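Hcp1 family type VI secretion system effector (Salmonella typhimurium, PDB 5XHH) is an Hcp-family protein of the type VI secretion system, a class whose members probably stack as rings into the secreted tube and carry effectors. Local coordinates at residues Leu7-Ile12 with Lys77-Ala82; Asn55-His60 with Arg122-Leu127; Pro67-Tyr72 with Leu104-Val109; Tyr99-Leu104 with Ser130-Glu135. All blocks are in the same frame, centred on the assembly; numbering follows the deposited sequence.

Contact 1. Residues Leu7-Ile12 with Lys77-Ala82; sequences LKIDGI and KHIPQA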
loop_
_atom_site.group_PDB
_atom_site.type_symbol
_atom_site.label_atom_id
_atom_site.label_comp_id
_atom_site.label_asym_id
_atom_site.label_seq_id
_atom_site.Cartn_x
_atom_site.Cartn_y
_atom_site.Cartn_z
ATOM N N LEU A 7 -3.233 -5.999 -2.788
ATOM C CA LEU A 7 -3.127 -5.273 -1.533
ATOM C C LEU A 7 -4.166 -5.820 -0.570
ATOM O O LEU A 7 -5.369 -5.703 -0.813
ATOM C CB LEU A 7 -3.304 -3.769 -1.726
ATOM C CG LEU A 7 -3.146 -2.962 -0.438
ATOM C CD1 LEU A 7 -1.796 -3.250 0.207
ATOM C CD2 LEU A 7 -3.305 -1.463 -0.697
ATOM N N LYS A 8 -3.693 -6.424 0.510
ATOM C CA LYS A 8 -4.533 -6.980 1.554
ATOM C C LYS A 8 -4.562 -5.980 2.702
ATOM O O LYS A 8 -3.539 -5.743 3.346
ATOM C CB LYS A 8 -3.983 -8.329 2.008
ATOM C CG LYS A 8 -4.791 -8.974 3.134
ATOM C CD LYS A 8 -3.981 -10.025 3.876
ATOM C CE LYS A 8 -4.874 -10.821 4.823
ATOM N NZ LYS A 8 -4.083 -11.537 5.840
ATOM N N ILE A 9 -5.728 -5.401 2.970
ATOM C CA ILE A 9 -5.892 -4.433 4.043
ATOM C C ILE A 9 -6.795 -5.030 5.116
ATOM O O ILE A 9 -7.924 -5.438 4.824
ATOM C CB ILE A 9 -6.475 -3.108 3.525
ATOM C CG1 ILE A 9 -5.592 -2.524 2.415
ATOM C CG2 ILE A 9 -6.604 -2.121 4.678
ATOM C CD1 ILE A 9 -6.146 -1.245 1.830
ATOM N N ASP A 10 -6.302 -5.071 6.356
ATOM C CA ASP A 10 -7.121 -5.555 7.466
ATOM C C ASP A 10 -8.429 -4.774 7.528
ATOM O O ASP A 10 -8.431 -3.540 7.510
ATOM C CB ASP A 10 -6.376 -5.416 8.794
ATOM C CG ASP A 10 -5.300 -6.462 8.991
ATOM O OD1 ASP A 10 -5.226 -7.422 8.202
ATOM O OD2 ASP A 10 -4.544 -6.334 9.975
ATOM N N GLY A 11 -9.544 -5.495 7.579
ATOM C CA GLY A 11 -10.844 -4.867 7.664
ATOM C C GLY A 11 -11.342 -4.202 6.396
ATOM O O GLY A 11 -12.471 -3.703 6.387
ATOM N N ILE A 12 -10.552 -4.179 5.326
ATOM C CA ILE A 12 -10.973 -3.537 4.083
ATOM C C ILE A 12 -10.772 -4.508 2.934
ATOM O O ILE A 12 -9.759 -4.456 2.226
ATOM C CB ILE A 12 -10.216 -2.216 3.837
ATOM C CG1 ILE A 12 -10.502 -1.235 4.966
ATOM C CG2 ILE A 12 -10.654 -1.560 2.530
ATOM C CD1 ILE A 12 -9.880 0.109 4.782
ATOM N N LYS A 77 -9.846 5.631 11.529
ATOM C CA LYS A 77 -9.652 4.361 12.215
ATOM C C LYS A 77 -8.317 3.730 11.827
ATOM O O LYS A 77 -7.906 3.758 10.665
ATOM C CB LYS A 77 -10.805 3.417 11.889
ATOM C CG LYS A 77 -10.809 2.071 12.639
ATOM C CD LYS A 77 -12.060 1.302 12.236
ATOM C CE LYS A 77 -12.331 0.089 13.120
ATOM N NZ LYS A 77 -11.280 -0.944 13.000
ATOM N N HIS A 78 -7.650 3.155 12.826
ATOM C CA HIS A 78 -6.327 2.568 12.672
ATOM C C HIS A 78 -6.436 1.207 11.996
ATOM O O HIS A 78 -7.372 0.445 12.249
ATOM C CB HIS A 78 -5.668 2.488 14.060
ATOM C CG HIS A 78 -4.670 1.384 14.242
ATOM N ND1 HIS A 78 -3.308 1.578 14.120
ATOM C CD2 HIS A 78 -4.829 0.094 14.626
ATOM C CE1 HIS A 78 -2.677 0.445 14.375
ATOM N NE2 HIS A 78 -3.578 -0.471 14.683
ATOM N N ILE A 79 -5.508 0.932 11.090
ATOM C CA ILE A 79 -5.413 -0.338 10.379
ATOM C C ILE A 79 -4.183 -1.074 10.906
ATOM O O ILE A 79 -3.069 -0.557 10.766
ATOM C CB ILE A 79 -5.298 -0.134 8.866
ATOM C CG1 ILE A 79 -6.516 0.603 8.322
ATOM C CG2 ILE A 79 -5.096 -1.470 8.186
ATOM C CD1 ILE A 79 -6.315 1.108 6.905
ATOM N N PRO A 80 -4.335 -2.250 11.527
ATOM C CA PRO A 80 -3.139 -2.962 12.041
ATOM C C PRO A 80 -2.096 -3.270 10.978
ATOM O O PRO A 80 -0.927 -2.916 11.158
ATOM C CB PRO A 80 -3.737 -4.238 12.662
ATOM C CG PRO A 80 -5.120 -3.790 13.125
ATOM C CD PRO A 80 -5.592 -2.809 12.059
ATOM N N GLN A 81 -2.468 -3.894 9.860
ATOM C CA GLN A 81 -1.458 -4.171 8.847
ATOM C C GLN A 81 -2.078 -4.202 7.454
ATOM O O GLN A 81 -3.302 -4.270 7.285
ATOM C CB GLN A 81 -0.695 -5.481 9.141
ATOM C CG GLN A 81 -1.348 -6.745 8.648
ATOM C CD GLN A 81 -0.402 -7.952 8.612
ATOM O OE1 GLN A 81 -0.720 -8.951 7.989
ATOM N NE2 GLN A 81 0.747 -7.863 9.286
ATOM N N ALA A 82 -1.195 -4.129 6.457
ATOM C CA ALA A 82 -1.548 -4.255 5.052
ATOM C C ALA A 82 -0.382 -4.919 4.342
ATOM O O ALA A 82 0.767 -4.662 4.678
ATOM C CB ALA A 82 -1.846 -2.891 4.405
HETATM O O HOH W 1 -3.687 -10.281 8.245
#
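This is the last step of an antiparallel strand pair in the larger sheet, joining strand 3-9 to strand 79-88. I9 and A82 form a non-hydrogen-bonded pair, and past it the backbone of D10 still reaches across: D10 N meets Q81 O at 3.2 Å, almost straight (169°) and nearly along the C=O axis. The D10 carboxylate then folds back beside its own N (chi1 -76°), so that OD2 lies 3.2 Å from Q81 N in a weak, bent bond. A type II turn from I9 to I12, with G11 at positive phi, carries the chain away. On the buried face the side chains of I9 and I79 cross obliquely, CG2 of I9 3.9 Å from CG2 of I79, and helix 66-75 covers this patch through L69 and Y72. On the polar side a water accepts from K8 NZ and donates to D10 OD1 and Q81 OE1. D10 thus ends the ladder with its own carboxylate, its charge probably eased by K8 through that water.

Contact 2. Residues Asn55-His60 with Arg122-Leu127; sequences NLDFDH and RETVEL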
loop_
_atom_site.group_PDB
_atom_site.type_symbol
_atom_site.label_atom_id
_atom_site.label_comp_id
_atom_site.label_asym_id
_atom_site.label_seq_id
_atom_site.Cartn_x
_atom_site.Cartn_y
_atom_site.Cartn_z
ATOM N N ASN A 55 3.619 8.560 2.359
ATOM C CA ASN A 55 2.520 7.604 2.337
ATOM C C ASN A 55 2.716 6.578 1.217
ATOM O O ASN A 55 3.458 6.786 0.259
ATOM C CB ASN A 55 1.186 8.329 2.150
ATOM C CG ASN A 55 0.858 9.243 3.316
ATOM O OD1 ASN A 55 1.368 9.047 4.410
ATOM N ND2 ASN A 55 0.016 10.253 3.083
ATOM N N LEU A 56 2.053 5.445 1.362
ATOM C CA LEU A 56 1.823 4.571 0.225
ATOM C C LEU A 56 0.743 5.186 -0.660
ATOM O O LEU A 56 -0.389 5.390 -0.209
ATOM C CB LEU A 56 1.397 3.186 0.704
ATOM C CG LEU A 56 0.976 2.254 -0.439
ATOM C CD1 LEU A 56 2.165 1.921 -1.381
ATOM C CD2 LEU A 56 0.366 0.996 0.121
ATOM N N ASP A 57 1.092 5.501 -1.909
ATOM C CA ASP A 57 0.124 5.951 -2.906
ATOM C C ASP A 57 -0.186 4.771 -3.824
ATOM O O ASP A 57 0.730 4.170 -4.384
ATOM C CB ASP A 57 0.686 7.148 -3.687
ATOM C CG ASP A 57 -0.259 7.664 -4.799
ATOM O OD1 ASP A 57 -0.746 6.872 -5.630
ATOM O OD2 ASP A 57 -0.494 8.885 -4.859
ATOM N N PHE A 58 -1.465 4.424 -3.975
ATOM C CA PHE A 58 -1.811 3.372 -4.922
ATOM C C PHE A 58 -3.076 3.741 -5.686
ATOM O O PHE A 58 -3.852 4.598 -5.264
ATOM C CB PHE A 58 -1.945 1.992 -4.244
ATOM C CG PHE A 58 -3.197 1.796 -3.427
ATOM C CD1 PHE A 58 -4.342 1.270 -4.007
ATOM C CD2 PHE A 58 -3.208 2.065 -2.079
ATOM C CE1 PHE A 58 -5.499 1.075 -3.259
ATOM C CE2 PHE A 58 -4.357 1.857 -1.316
ATOM C CZ PHE A 58 -5.498 1.356 -1.910
ATOM N N ASP A 59 -3.259 3.081 -6.826
ATOM C CA ASP A 59 -4.407 3.281 -7.711
ATOM C C ASP A 59 -5.154 1.957 -7.840
ATOM O O ASP A 59 -4.529 0.889 -7.933
ATOM C CB ASP A 59 -3.938 3.769 -9.104
ATOM C CG ASP A 59 -5.080 4.294 -9.987
ATOM O OD1 ASP A 59 -6.211 4.565 -9.503
ATOM O OD2 ASP A 59 -4.833 4.441 -11.201
ATOM N N HIS A 60 -6.483 2.009 -7.823
ATOM C CA HIS A 60 -7.230 0.807 -8.164
ATOM C C HIS A 60 -8.512 1.222 -8.871
ATOM O O HIS A 60 -8.911 2.389 -8.829
ATOM C CB HIS A 60 -7.528 -0.050 -6.920
ATOM C CG HIS A 60 -8.523 0.568 -5.981
ATOM N ND1 HIS A 60 -9.595 -0.129 -5.462
ATOM C CD2 HIS A 60 -8.620 1.825 -5.488
ATOM C CE1 HIS A 60 -10.307 0.673 -4.692
ATOM N NE2 HIS A 60 -9.737 1.864 -4.692
ATOM N N ARG A 122 -11.828 4.858 -11.475
ATOM C CA ARG A 122 -10.662 4.491 -10.678
ATOM C C ARG A 122 -10.523 5.447 -9.502
ATOM O O ARG A 122 -11.332 6.353 -9.303
ATOM C CB ARG A 122 -9.373 4.483 -11.504
ATOM C CG ARG A 122 -9.031 5.764 -12.191
ATOM C CD ARG A 122 -7.740 5.566 -12.971
ATOM N NE ARG A 122 -7.858 4.527 -13.996
ATOM C CZ ARG A 122 -6.826 3.846 -14.490
ATOM N NH1 ARG A 122 -5.602 4.076 -14.039
ATOM N NH2 ARG A 122 -7.012 2.928 -15.431
ATOM N N GLU A 123 -9.494 5.220 -8.699
ATOM C CA GLU A 123 -9.442 5.836 -7.381
ATOM C C GLU A 123 -8.015 5.770 -6.871
ATOM O O GLU A 123 -7.456 4.668 -6.717
ATOM C CB GLU A 123 -10.394 5.121 -6.436
ATOM C CG GLU A 123 -10.543 5.735 -5.073
ATOM C CD GLU A 123 -11.635 5.042 -4.287
ATOM O OE1 GLU A 123 -12.736 5.608 -4.194
ATOM O OE2 GLU A 123 -11.404 3.917 -3.776
ATOM N N THR A 124 -7.435 6.941 -6.620
ATOM C CA THR A 124 -6.143 7.050 -5.963
ATOM C C THR A 124 -6.340 7.089 -4.456
ATOM O O THR A 124 -7.277 7.711 -3.956
ATOM C CB THR A 124 -5.407 8.306 -6.445
ATOM O OG1 THR A 124 -5.115 8.155 -7.829
ATOM C CG2 THR A 124 -4.096 8.529 -5.681
ATOM N N VAL A 125 -5.465 6.398 -3.738
ATOM C CA VAL A 125 -5.567 6.240 -2.296
ATOM C C VAL A 125 -4.185 6.448 -1.696
ATOM O O VAL A 125 -3.184 5.953 -2.224
ATOM C CB VAL A 125 -6.104 4.843 -1.912
ATOM C CG1 VAL A 125 -6.231 4.714 -0.393
ATOM C CG2 VAL A 125 -7.430 4.564 -2.604
ATOM N N GLU A 126 -4.130 7.172 -0.594
ATOM C CA GLU A 126 -2.916 7.286 0.186
ATOM C C GLU A 126 -3.171 6.723 1.570
ATOM O O GLU A 126 -4.177 7.072 2.212
ATOM C CB GLU A 126 -2.446 8.724 0.278
ATOM C CG GLU A 126 -1.970 9.294 -1.041
ATOM C CD GLU A 126 -1.455 10.704 -0.863
ATOM O OE1 GLU A 126 -1.015 11.017 0.265
ATOM O OE2 GLU A 126 -1.492 11.490 -1.835
ATOM N N LEU A 127 -2.250 5.855 2.005
ATOM C CA LEU A 127 -2.237 5.253 3.332
ATOM C C LEU A 127 -0.937 5.642 4.011
ATOM O O LEU A 127 0.150 5.379 3.482
ATOM C CB LEU A 127 -2.336 3.731 3.265
ATOM C CG LEU A 127 -3.387 3.032 2.413
ATOM C CD1 LEU A 127 -3.134 1.539 2.432
ATOM C CD2 LEU A 127 -4.793 3.355 2.885
HETATM O O HOH W 2 -2.328 6.556 -7.762
HETATM O O HOH W 3 -6.611 7.102 -9.599
#
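Segments 56-60 and 122-127 run antiparallel in unbroken register, axes 4.7 Å apart at closest approach, from L56 opposite L127 to H60 opposite E123. F58 and V125 form the central hydrogen-bonded pair, each N reaching the other's O at 2.9 Å. On the face of L56, F58 and H60, F58 takes the crowded position between its N and carbonyl carbon (chi1 75°), which lays the ring alongside V125; V125 CB sits over one face, 3.8 Å from the centroid, as a CH-pi contact displaced toward the rim. H60 adopts the same torsion (70°), and its NE2 donates in the ring plane to E123 OE2 at 2.8 Å, arriving above the carboxylate plane. S66 also bonds that oxygen, while D63 holds H60 ND1. The face of D57, D59, T124 and E126 is polar, and N55 and R122 reach it from the ends. N55 ND2 gives a straight bond to the anti lone pair of E126 OE1 (3.1 Å). D59 OD2 makes a salt bridge with R122 NH1 at 3.0 Å, its hydrogen bond weak and bent; R122 NE goes to I119 O. D57 OD2 lies 4.1 Å from E126 OE2, a like-charge approach probably relieved in part by R31, salt-bridged to D57 OD1. With carboxylates at both nitrogens, H60 would tend toward the protonated form.

Contact 3. Residues Pro67-Tyr72 with Leu104-Val109; sequences PNLFKY and LIVAVV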
loop_
_atom_site.group_PDB
_atom_site.type_symbol
_atom_site.label_atom_id
_atom_site.label_comp_id
_atom_site.label_asym_id
_atom_site.label_seq_id
_atom_site.Cartn_x
_atom_site.Cartn_y
_atom_site.Cartn_z
ATOM N N PRO A 67 -15.955 2.126 -0.645
ATOM C CA PRO A 67 -16.726 2.741 0.448
ATOM C C PRO A 67 -16.051 2.595 1.795
ATOM O O PRO A 67 -16.159 3.495 2.638
ATOM C CB PRO A 67 -18.074 1.998 0.401
ATOM C CG PRO A 67 -18.149 1.400 -0.970
ATOM C CD PRO A 67 -16.717 1.044 -1.292
ATOM N N ASN A 68 -15.327 1.496 2.022
ATOM C CA ASN A 68 -14.665 1.332 3.308
ATOM C C ASN A 68 -13.385 2.142 3.402
ATOM O O ASN A 68 -13.059 2.637 4.484
ATOM C CB ASN A 68 -14.393 -0.145 3.580
ATOM C CG ASN A 68 -15.593 -0.838 4.182
ATOM O OD1 ASN A 68 -16.258 -0.281 5.044
ATOM N ND2 ASN A 68 -15.891 -2.039 3.713
ATOM N N LEU A 69 -12.640 2.287 2.304
ATOM C CA LEU A 69 -11.528 3.238 2.320
ATOM C C LEU A 69 -12.030 4.643 2.656
ATOM O O LEU A 69 -11.463 5.326 3.511
ATOM C CB LEU A 69 -10.795 3.218 0.977
ATOM C CG LEU A 69 -10.075 1.914 0.643
ATOM C CD1 LEU A 69 -9.739 1.882 -0.816
ATOM C CD2 LEU A 69 -8.792 1.804 1.477
ATOM N N PHE A 70 -13.110 5.080 1.999
ATOM C CA PHE A 70 -13.752 6.346 2.352
ATOM C C PHE A 70 -14.100 6.414 3.839
ATOM O O PHE A 70 -13.774 7.390 4.529
ATOM C CB PHE A 70 -15.011 6.525 1.497
ATOM C CG PHE A 70 -15.846 7.714 1.886
ATOM C CD1 PHE A 70 -15.558 8.972 1.382
ATOM C CD2 PHE A 70 -16.924 7.570 2.753
ATOM C CE1 PHE A 70 -16.327 10.072 1.745
ATOM C CE2 PHE A 70 -17.696 8.668 3.122
ATOM C CZ PHE A 70 -17.399 9.918 2.616
ATOM N N LYS A 71 -14.774 5.386 4.349
ATOM C CA LYS A 71 -15.220 5.394 5.739
ATOM C C LYS A 71 -14.044 5.493 6.715
ATOM O O LYS A 71 -14.062 6.310 7.640
ATOM C CB LYS A 71 -16.054 4.145 6.006
ATOM C CG LYS A 71 -16.030 3.645 7.436
ATOM C CD LYS A 71 -17.241 2.791 7.662
ATOM C CE LYS A 71 -16.913 1.701 8.622
ATOM N NZ LYS A 71 -16.014 0.735 7.922
ATOM N N TYR A 72 -12.992 4.679 6.508
ATOM C CA TYR A 72 -11.809 4.754 7.369
ATOM C C TYR A 72 -11.135 6.110 7.271
ATOM O O TYR A 72 -10.584 6.606 8.256
ATOM C CB TYR A 72 -10.799 3.675 7.003
ATOM C CG TYR A 72 -10.982 2.350 7.689
ATOM C CD1 TYR A 72 -12.115 1.569 7.471
ATOM C CD2 TYR A 72 -9.993 1.854 8.529
ATOM C CE1 TYR A 72 -12.251 0.337 8.092
ATOM C CE2 TYR A 72 -10.123 0.630 9.140
ATOM C CZ TYR A 72 -11.250 -0.121 8.920
ATOM O OH TYR A 72 -11.378 -1.343 9.525
ATOM N N LEU A 104 -1.502 1.742 9.991
ATOM C CA LEU A 104 -1.828 2.593 8.864
ATOM C C LEU A 104 -3.082 3.409 9.146
ATOM O O LEU A 104 -3.954 2.999 9.920
ATOM C CB LEU A 104 -2.033 1.766 7.588
ATOM C CG LEU A 104 -0.857 0.893 7.138
ATOM C CD1 LEU A 104 -0.944 -0.553 7.708
ATOM C CD2 LEU A 104 -0.718 0.889 5.604
ATOM N N ILE A 105 -3.148 4.574 8.500
ATOM C CA ILE A 105 -4.340 5.406 8.422
ATOM C C ILE A 105 -4.597 5.711 6.951
ATOM O O ILE A 105 -3.652 5.902 6.176
ATOM C CB ILE A 105 -4.167 6.713 9.228
ATOM C CG1 ILE A 105 -4.058 6.416 10.728
ATOM C CG2 ILE A 105 -5.334 7.653 9.009
ATOM C CD1 ILE A 105 -3.740 7.652 11.547
ATOM N N VAL A 106 -5.870 5.750 6.560
ATOM C CA VAL A 106 -6.232 6.167 5.206
ATOM C C VAL A 106 -6.196 7.689 5.165
ATOM O O VAL A 106 -7.038 8.350 5.773
ATOM C CB VAL A 106 -7.606 5.636 4.792
ATOM C CG1 VAL A 106 -7.873 5.979 3.325
ATOM C CG2 VAL A 106 -7.675 4.123 5.003
ATOM N N ALA A 107 -5.225 8.251 4.439
ATOM C CA ALA A 107 -5.057 9.698 4.474
ATOM C C ALA A 107 -5.762 10.400 3.324
ATOM O O ALA A 107 -6.181 11.554 3.487
ATOM C CB ALA A 107 -3.569 10.073 4.452
ATOM N N VAL A 108 -5.881 9.745 2.166
ATOM C CA VAL A 108 -6.492 10.361 0.983
ATOM C C VAL A 108 -7.290 9.309 0.231
ATOM O O VAL A 108 -6.798 8.196 0.015
ATOM C CB VAL A 108 -5.452 10.979 0.015
ATOM C CG1 VAL A 108 -6.137 11.469 -1.250
ATOM C CG2 VAL A 108 -4.696 12.120 0.659
ATOM N N VAL A 109 -8.512 9.660 -0.185
ATOM C CA VAL A 109 -9.280 8.846 -1.119
ATOM C C VAL A 109 -9.800 9.756 -2.229
ATOM O O VAL A 109 -10.506 10.733 -1.961
ATOM C CB VAL A 109 -10.440 8.088 -0.437
ATOM C CG1 VAL A 109 -11.067 7.107 -1.413
ATOM C CG2 VAL A 109 -9.936 7.322 0.787
HETATM O O HOH W 4 -7.976 5.467 8.506
#
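V106 and V109 turn their side chains toward helix 66-75 from the strand that crosses it, and the helix answers with L69 and Y72. The two valines share one rotamer, CG1 anti to the backbone N, yet use their branches differently. V106 spreads both methyls: CG2 lies against Y72 CB at 3.7 Å, while CG1 comes equally close to the carbonyl oxygen of L69. V109 presents CG2 alone, which also rests 3.7 Å from L69 O and touches L69 CB more loosely at 4.2 Å. The carbonyl of L69 is therefore bracketed by a methyl from each valine. Y72 directs its CB to the strand, but the ring then swings off (chi1 -88°) toward I79 and I12, so its aromatic face plays no part in the meeting with V106. L69 likewise points its isobutyl end past the strand, CD2 only grazing V106 CG2 at 4.4 Å.

No direct hydrogen bond joins the segments; one water does, donating to Y72 O and accepting from V106 N, both at 2.9 Å. Between the valines A107 and V108 both face E126, a classic beta bulge that breaks the strict alternation and lets residues three apart point the same way. This is helix-on-sheet packing at 104°, the one helix of an Hcp-type beta barrel lying across the end strand of its smaller sheet.

Contact 4. Residues Tyr99-Leu104 with Ser130-Glu135; sequences YTFTDL and STVKQE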
loop_
_atom_site.group_PDB
_atom_site.type_symbol
_atom_site.label_atom_id
_atom_site.label_comp_id
_atom_site.label_asym_id
_atom_site.label_seq_id
_atom_site.Cartn_x
_atom_site.Cartn_y
_atom_site.Cartn_z
ATOM N N TYR A 99 5.689 -6.124 0.452
ATOM C CA TYR A 99 5.821 -5.129 1.509
ATOM C C TYR A 99 4.745 -5.385 2.553
ATOM O O TYR A 99 3.560 -5.497 2.217
ATOM C CB TYR A 99 5.673 -3.691 0.992
ATOM C CG TYR A 99 6.605 -3.298 -0.127
ATOM C CD1 TYR A 99 7.920 -2.937 0.127
ATOM C CD2 TYR A 99 6.157 -3.255 -1.434
ATOM C CE1 TYR A 99 8.780 -2.563 -0.914
ATOM C CE2 TYR A 99 6.997 -2.896 -2.470
ATOM C CZ TYR A 99 8.306 -2.548 -2.200
ATOM O OH TYR A 99 9.114 -2.186 -3.232
ATOM N N THR A 100 5.147 -5.442 3.809
ATOM C CA THR A 100 4.227 -5.581 4.936
ATOM C C THR A 100 4.291 -4.280 5.723
ATOM O O THR A 100 5.333 -3.946 6.293
ATOM C CB THR A 100 4.595 -6.787 5.803
ATOM O OG1 THR A 100 4.500 -7.975 5.010
ATOM C CG2 THR A 100 3.655 -6.908 6.967
ATOM N N PHE A 101 3.197 -3.533 5.712
ATOM C CA PHE A 101 3.084 -2.267 6.420
ATOM C C PHE A 101 2.272 -2.497 7.687
ATOM O O PHE A 101 1.376 -3.348 7.717
ATOM C CB PHE A 101 2.384 -1.192 5.578
ATOM C CG PHE A 101 2.931 -1.018 4.185
ATOM C CD1 PHE A 101 2.428 -1.759 3.127
ATOM C CD2 PHE A 101 3.900 -0.065 3.921
ATOM C CE1 PHE A 101 2.916 -1.572 1.825
ATOM C CE2 PHE A 101 4.389 0.123 2.644
ATOM C CZ PHE A 101 3.902 -0.626 1.595
ATOM N N THR A 102 2.576 -1.728 8.733
ATOM C CA THR A 102 1.750 -1.790 9.931
ATOM C C THR A 102 1.357 -0.395 10.385
ATOM O O THR A 102 2.033 0.589 10.082
ATOM C CB THR A 102 2.449 -2.494 11.107
ATOM O OG1 THR A 102 3.501 -1.661 11.597
ATOM C CG2 THR A 102 2.987 -3.848 10.704
ATOM N N ASP A 103 0.264 -0.342 11.153
ATOM C CA ASP A 103 -0.199 0.880 11.808
ATOM C C ASP A 103 -0.459 1.975 10.770
ATOM O O ASP A 103 0.246 2.978 10.667
ATOM C CB ASP A 103 0.811 1.331 12.871
ATOM C CG ASP A 103 0.418 2.625 13.549
ATOM O OD1 ASP A 103 -0.761 2.765 13.933
ATOM O OD2 ASP A 103 1.296 3.504 13.685
ATOM N N LEU A 104 -1.502 1.742 9.991
ATOM C CA LEU A 104 -1.828 2.593 8.864
ATOM C C LEU A 104 -3.082 3.409 9.146
ATOM O O LEU A 104 -3.954 2.999 9.920
ATOM C CB LEU A 104 -2.033 1.766 7.588
ATOM C CG LEU A 104 -0.857 0.893 7.138
ATOM C CD1 LEU A 104 -0.944 -0.553 7.708
ATOM C CD2 LEU A 104 -0.718 0.889 5.604
ATOM N N SER A 130 3.487 3.559 9.720
ATOM C CA SER A 130 4.645 3.849 10.546
ATOM C C SER A 130 5.763 2.827 10.408
ATOM O O SER A 130 6.902 3.156 10.739
ATOM C CB SER A 130 4.234 3.999 12.016
ATOM O OG SER A 130 3.320 3.006 12.377
ATOM N N THR A 131 5.492 1.615 9.910
ATOM C CA THR A 131 6.560 0.646 9.697
ATOM C C THR A 131 6.346 -0.100 8.392
ATOM O O THR A 131 5.207 -0.377 7.993
ATOM C CB THR A 131 6.673 -0.402 10.825
ATOM O OG1 THR A 131 5.798 -1.497 10.532
ATOM C CG2 THR A 131 6.306 0.185 12.182
ATOM N N VAL A 132 7.458 -0.460 7.751
ATOM C CA VAL A 132 7.411 -1.236 6.515
ATOM C C VAL A 132 8.510 -2.280 6.549
ATOM O O VAL A 132 9.625 -2.019 7.018
ATOM C CB VAL A 132 7.540 -0.356 5.250
ATOM C CG1 VAL A 132 8.830 0.440 5.250
ATOM C CG2 VAL A 132 7.433 -1.203 3.970
ATOM N N LYS A 133 8.198 -3.463 6.035
ATOM C CA LYS A 133 9.186 -4.526 5.909
ATOM C C LYS A 133 9.054 -5.114 4.520
ATOM O O LYS A 133 7.965 -5.547 4.131
ATOM C CB LYS A 133 8.984 -5.607 6.970
ATOM C CG LYS A 133 9.735 -6.875 6.654
ATOM C CD LYS A 133 9.888 -7.757 7.879
ATOM C CE LYS A 133 11.340 -7.769 8.357
ATOM N NZ LYS A 133 11.622 -8.814 9.399
ATOM N N GLN A 134 10.142 -5.136 3.767
ATOM C CA GLN A 134 10.091 -5.684 2.425
ATOM C C GLN A 134 10.851 -7.001 2.368
ATOM O O GLN A 134 11.875 -7.172 3.036
ATOM C CB GLN A 134 10.622 -4.674 1.392
ATOM C CG GLN A 134 12.101 -4.623 1.157
ATOM C CD GLN A 134 12.478 -3.590 0.071
ATOM O OE1 GLN A 134 12.748 -3.945 -1.080
ATOM N NE2 GLN A 134 12.503 -2.326 0.446
ATOM N N GLU A 135 10.310 -7.924 1.574
ATOM C CA GLU A 135 10.886 -9.221 1.268
ATOM C C GLU A 135 10.959 -9.377 -0.240
ATOM O O GLU A 135 9.954 -9.206 -0.936
ATOM C CB GLU A 135 10.037 -10.358 1.855
ATOM C CG GLU A 135 9.905 -10.296 3.365
ATOM C CD GLU A 135 8.868 -11.275 3.894
ATOM O OE1 GLU A 135 7.889 -10.814 4.517
ATOM O OE2 GLU A 135 9.026 -12.493 3.662
HETATM O O HOH W 5 11.607 -2.143 -2.939
HETATM O O HOH W 6 6.176 -3.692 8.919
HETATM O O HOH W 7 7.037 -8.240 3.631
#
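The tight part of this antiparallel pair lies at its corner end and on its buried face. S130 OG, in the crowded position between N and carbonyl carbon (chi1 43°), donates to the anti lone pair of D103 OD2 at 2.5 Å, very short for such a bond. K156 makes a salt bridge to the same oxygen, so two partners grip it and the carboxylate is probably kept ionised. Next along, T102 OG1 and T131 OG1 meet tip to tip, also at 2.5 Å, each hydroxyl again between its N and carbonyl carbon. On the opposite face V132 holds CG2 anti to its N and sets it alongside F101, 3.6 Å from CE2. Y99 lies side by side with Q134, CD1 3.5 Å from Q134 CB.

The T100 and K133 side is looser and watered. T100 N gives a straight bond to K133 O at 2.8 Å, while the return bond from K133 N is more bent. The side chains do not meet: K133 bends away at chi3, and one water spans T100 OG1, K133 O and E135 OE1. A second links T100 O with T131 OG1. On the F101 and V132 face, a third joins Y99 OH to Q134 OE1.

Strand 97-102 is flanked on its other edge by strand 79-88, and strand 131-137 by strand 148-154. F101 meets F129 and Y99 meets W30 and W32, bringing the smaller sheet against this face, while the chain turns a corner at D103 to enter that sheet and another at S130 on returning from it.

How the contacts relate
Contacts 1 and 4 belong to the larger sheet: contact 1 uses strand 79-88 and contact 4 its neighbour 97-102, joined where P80 O meets D103 N at 2.8 Å; their centres are about 11 Å apart. Contact 2 lies in the smaller sheet, and contact 3 sets the helix on that sheet's edge strand, with E126 O to A107 N at 2.7 Å tying the two. The sheets pack face to face: L7 CD2 comes 3.5 Å from F58 CE2 between contacts 1 and 2, and L56 CD2 reaches F101 CE1 at 4.0 Å between contacts 2 and 4. Contacts 3 and 4, about 17 Å apart between centres, share L104, where the chain passes from one sheet to the other.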